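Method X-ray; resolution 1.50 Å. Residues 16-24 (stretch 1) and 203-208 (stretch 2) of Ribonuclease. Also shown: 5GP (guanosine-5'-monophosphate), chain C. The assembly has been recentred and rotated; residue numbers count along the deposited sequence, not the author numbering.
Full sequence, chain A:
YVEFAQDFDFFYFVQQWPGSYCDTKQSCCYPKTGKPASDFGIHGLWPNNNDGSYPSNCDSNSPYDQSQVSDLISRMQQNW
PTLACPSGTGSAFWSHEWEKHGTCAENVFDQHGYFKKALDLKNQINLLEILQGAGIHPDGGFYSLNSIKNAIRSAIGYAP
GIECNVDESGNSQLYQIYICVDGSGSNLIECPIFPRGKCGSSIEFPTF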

# COMPACT_ATOMS: atom_id res chain seq x y z
N GLN A 16 9.44 -17.47 -1.90
CA GLN A 16 8.22 -18.11 -2.36
C GLN A 16 8.49 -19.48 -2.97
O GLN A 16 9.54 -19.72 -3.56
N TRP A 17 7.52 -20.39 -2.81
CA TRP A 17 7.63 -21.72 -3.38
C TRP A 17 6.90 -21.69 -4.72
O TRP A 17 5.69 -21.50 -4.77
N PRO A 18 7.63 -21.87 -5.83
CA PRO A 18 6.99 -21.85 -7.15
C PRO A 18 5.82 -22.82 -7.32
O PRO A 18 4.85 -22.51 -8.02
N GLY A 19 5.91 -23.99 -6.69
CA GLY A 19 4.83 -24.95 -6.81
C GLY A 19 3.51 -24.45 -6.26
O GLY A 19 2.44 -24.91 -6.69
N SER A 20 3.56 -23.52 -5.32
CA SER A 20 2.35 -22.97 -4.72
C SER A 20 1.88 -21.69 -5.39
O SER A 20 0.73 -21.27 -5.23
N TYR A 21 2.77 -21.05 -6.14
CA TYR A 21 2.39 -19.83 -6.84
C TYR A 21 1.72 -20.24 -8.15
O TYR A 21 0.86 -19.52 -8.68
N CYS A 22 2.10 -21.41 -8.66
CA CYS A 22 1.60 -21.90 -9.94
C CYS A 22 0.46 -22.91 -9.99
O CYS A 22 0.08 -23.34 -11.07
N ASP A 23 -0.08 -23.30 -8.84
CA ASP A 23 -1.16 -24.29 -8.85
C ASP A 23 -2.49 -23.76 -8.33
O ASP A 23 -3.32 -24.53 -7.84
N THR A 24 -2.71 -22.45 -8.44
CA THR A 24 -3.95 -21.85 -7.99
C THR A 24 -4.88 -21.67 -9.18
O THR A 24 -4.57 -22.11 -10.29
N ILE A 203 -0.30 -28.78 6.24
CA ILE A 203 -0.35 -28.17 4.92
C ILE A 203 0.41 -28.95 3.85
O ILE A 203 1.36 -29.67 4.14
N GLU A 204 -0.02 -28.78 2.60
CA GLU A 204 0.60 -29.45 1.48
C GLU A 204 1.85 -28.73 0.99
O GLU A 204 1.94 -27.50 1.06
N PHE A 205 2.82 -29.50 0.50
CA PHE A 205 4.06 -28.96 -0.05
C PHE A 205 4.03 -29.53 -1.47
O PHE A 205 4.61 -30.58 -1.75
N PRO A 206 3.32 -28.84 -2.38
CA PRO A 206 3.17 -29.26 -3.78
C PRO A 206 4.44 -29.37 -4.61
O PRO A 206 5.39 -28.62 -4.43
N THR A 207 4.44 -30.33 -5.52
CA THR A 207 5.57 -30.54 -6.41
C THR A 207 5.57 -29.38 -7.40
O THR A 207 4.55 -28.72 -7.59
N PHE A 208 6.72 -29.12 -8.01
CA PHE A 208 6.79 -28.06 -9.01
C PHE A 208 7.42 -28.65 -10.27
O PHE A 208 8.56 -29.16 -10.16
OXT PHE A 208 6.76 -28.62 -11.33

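The C-terminal segment of the ribonuclease, residues 203-208, lies against the short helix 18-21 and the residues that flank it, and the two stretches together bury 411 Å² although touching residues are at least 181 positions apart in sequence. F208, W17 and P206 cover the most surface, and the rest of the packing is arranged around them.

F208, the C-terminal residue, contributes the largest share. Its CA-to-CB bond points toward stretch 1, and a t rotamer (chi1 179°) carries the ring along the start of the helix, where the closest CA atoms of the two stretches, those of G19 and F208, are 4.3 Å apart. P18, whose ring has a C-gamma endo pucker, covers one face of the phenyl ring. Its CB sits 3.6 Å from the centroid of the F208 ring and only 4° off the ring normal, an almost ideal CH-pi geometry, while P18 CG approaches F208 CD2 at 3.7 Å. The backbone adds to this contact, with G19 N 3.6 Å from F208 CD1. Farther along, C22 in its m rotamer places SG 4.1 Å from F208 CE1, in an oblique sulfur-aromatic approach.

W17 occupies the N-cap position and also points toward the other stretch. Its t rotamer (chi1 177°, chi2 -118°) lays the indole across the C-terminal segment and uses it in two distinct ways. At the ring edge, NE1 donates a hydrogen bond to the backbone carbonyl P206 O (2.8 Å, N-H...O angle 149°), so the indole's polar group is satisfied within an otherwise largely apolar contact. Over one face lies F205, whose CA-to-CB bond runs sideways but whose t rotamer brings the ring end nearer. The edge of F205 meets the face of W17, with planes at 63° and centroids 4.9 Å apart for the five-membered ring; F205 CE1 reaches W17 CE2 at 3.6 Å. The six-membered side of the indole touches F208 as well, W17 CZ2 lying 4.0 Å from F208 CB.

P206 points toward stretch 1 and fits its C-gamma endo ring among W17, G19, S20 and D23. Its CG lies 3.2 Å from S20 OG and 4.0 Å from W17 CD1, while P206 CB is 3.7 Å from D23 OD2. S20 adopts an m rotamer and D23 a p rotamer; S20 OG and D23 OD2 find their hydrogen bonds elsewhere in the structure. The absence of a side chain at G19 matters here: an ideal CB would come within 2.9 Å of P206 O and 2.4 Å of W17 NE1, intruding on the hydrogen bond between them.

The CA-to-CB bond of T207 points away, but its carbonyl joins the contact through water 1, which donates to both G19 O (2.8 Å from the water O) and T207 O (2.7 Å).

Of the two stretches, only stretch 1 engages the bound guanosine-5'-monophosphate: Q16 OE1 accepts from 5GP N1 at 2.8 Å, Q16 NE2 donates to 5GP O6 at 3.1 Å, and the base lies over one face of Y21.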

# COMPACT_ATOMS: atom_id res chain seq x y z
CB GLN A 16 7.53 -17.23 -3.42
CG GLN A 16 8.39 -16.96 -4.66
CD GLN A 16 7.63 -16.25 -5.78
OE1 GLN A 16 6.48 -15.83 -5.61
NE2 GLN A 16 8.28 -16.10 -6.94
CB TRP A 17 6.99 -22.77 -2.47
CG TRP A 17 7.04 -24.13 -3.08
CD1 TRP A 17 5.98 -24.91 -3.43
CD2 TRP A 17 8.22 -24.84 -3.49
NE1 TRP A 17 6.42 -26.06 -4.04
CE2 TRP A 17 7.79 -26.04 -4.09
CE3 TRP A 17 9.59 -24.57 -3.41
CZ2 TRP A 17 8.69 -26.98 -4.61
CZ3 TRP A 17 10.49 -25.50 -3.93
CH2 TRP A 17 10.03 -26.69 -4.52
CB PRO A 18 8.15 -22.12 -8.11
CG PRO A 18 9.15 -22.85 -7.27
CD PRO A 18 9.08 -22.12 -5.96
CB SER A 20 2.58 -22.71 -3.23
OG SER A 20 2.70 -23.94 -2.53
CB TYR A 21 3.62 -18.98 -7.17
CG TYR A 21 3.28 -17.64 -7.79
CD1 TYR A 21 3.04 -16.52 -6.99
CD2 TYR A 21 3.19 -17.49 -9.17
CE1 TYR A 21 2.72 -15.29 -7.55
CE2 TYR A 21 2.87 -16.25 -9.74
CZ TYR A 21 2.63 -15.16 -8.93
OH TYR A 21 2.34 -13.94 -9.48
CB CYS A 22 2.77 -22.47 -10.74
SG CYS A 22 3.89 -21.22 -11.44
CB ASP A 23 -0.74 -25.52 -8.05
CG ASP A 23 -0.60 -25.23 -6.57
OD1 ASP A 23 -0.59 -24.04 -6.20
OD2 ASP A 23 -0.48 -26.19 -5.78
CB THR A 24 -3.72 -20.48 -7.34
OG1 THR A 24 -3.38 -19.52 -8.35
CG2 THR A 24 -2.60 -20.55 -6.32
CB ILE A 203 0.21 -26.73 4.96
CG1 ILE A 203 1.66 -26.75 5.45
CG2 ILE A 203 -0.65 -25.86 5.86
CD1 ILE A 203 2.32 -25.37 5.52
CB GLU A 204 -0.39 -29.56 0.31
CG GLU A 204 0.27 -30.00 -1.00
CD GLU A 204 -0.64 -29.84 -2.21
OE1 GLU A 204 -1.24 -28.76 -2.37
OE2 GLU A 204 -0.73 -30.80 -3.00
CB PHE A 205 5.27 -29.50 0.74
CG PHE A 205 6.58 -28.80 0.44
CD1 PHE A 205 6.62 -27.65 -0.36
CD2 PHE A 205 7.77 -29.29 0.97
CE1 PHE A 205 7.84 -27.01 -0.61
CE2 PHE A 205 8.99 -28.65 0.72
CZ PHE A 205 9.02 -27.51 -0.07
CB PRO A 206 2.21 -28.22 -4.35
CG PRO A 206 2.58 -26.99 -3.61
CD PRO A 206 2.74 -27.50 -2.18
CB THR A 207 5.43 -31.84 -7.22
OG1 THR A 207 4.31 -31.71 -8.11
CG2 THR A 207 5.19 -33.02 -6.30
CB PHE A 208 7.64 -26.88 -8.52
CG PHE A 208 7.76 -25.78 -9.54
CD1 PHE A 208 6.63 -25.14 -10.04
CD2 PHE A 208 9.01 -25.39 -10.02
CE1 PHE A 208 6.74 -24.14 -11.01
CE2 PHE A 208 9.13 -24.39 -10.98
CZ PHE A 208 8.00 -23.76 -11.48
P 5GP C . 5.02 -7.23 -2.67
O1P 5GP C . 4.52 -6.14 -1.83
O2P 5GP C . 6.54 -7.25 -2.74
O3P 5GP C . 4.47 -8.61 -2.15
O5' 5GP C . 4.49 -7.16 -4.21
C5' 5GP C . 4.73 -8.25 -5.17
C4' 5GP C . 4.16 -8.01 -6.59
O4' 5GP C . 5.23 -8.42 -7.55
C3' 5GP C . 2.95 -8.81 -7.06
O3' 5GP C . 1.70 -8.24 -6.69
C2' 5GP C . 3.10 -8.86 -8.59
O2' 5GP C . 2.50 -7.71 -9.23
C1' 5GP C . 4.60 -8.92 -8.78
N9 5GP C . 5.24 -10.20 -9.23
C8 5GP C . 5.91 -10.48 -10.40
N7 5GP C . 6.45 -11.68 -10.47
C5 5GP C . 6.09 -12.23 -9.22
C6 5GP C . 6.39 -13.54 -8.70
O6 5GP C . 7.03 -14.44 -9.24
N1 5GP C . 5.84 -13.72 -7.40
C2 5GP C . 5.11 -12.75 -6.72
N2 5GP C . 4.68 -13.14 -5.50
N3 5GP C . 4.82 -11.53 -7.20
C4 5GP C . 5.35 -11.34 -8.46
O HOH W 1 2.24 -27.40 -7.97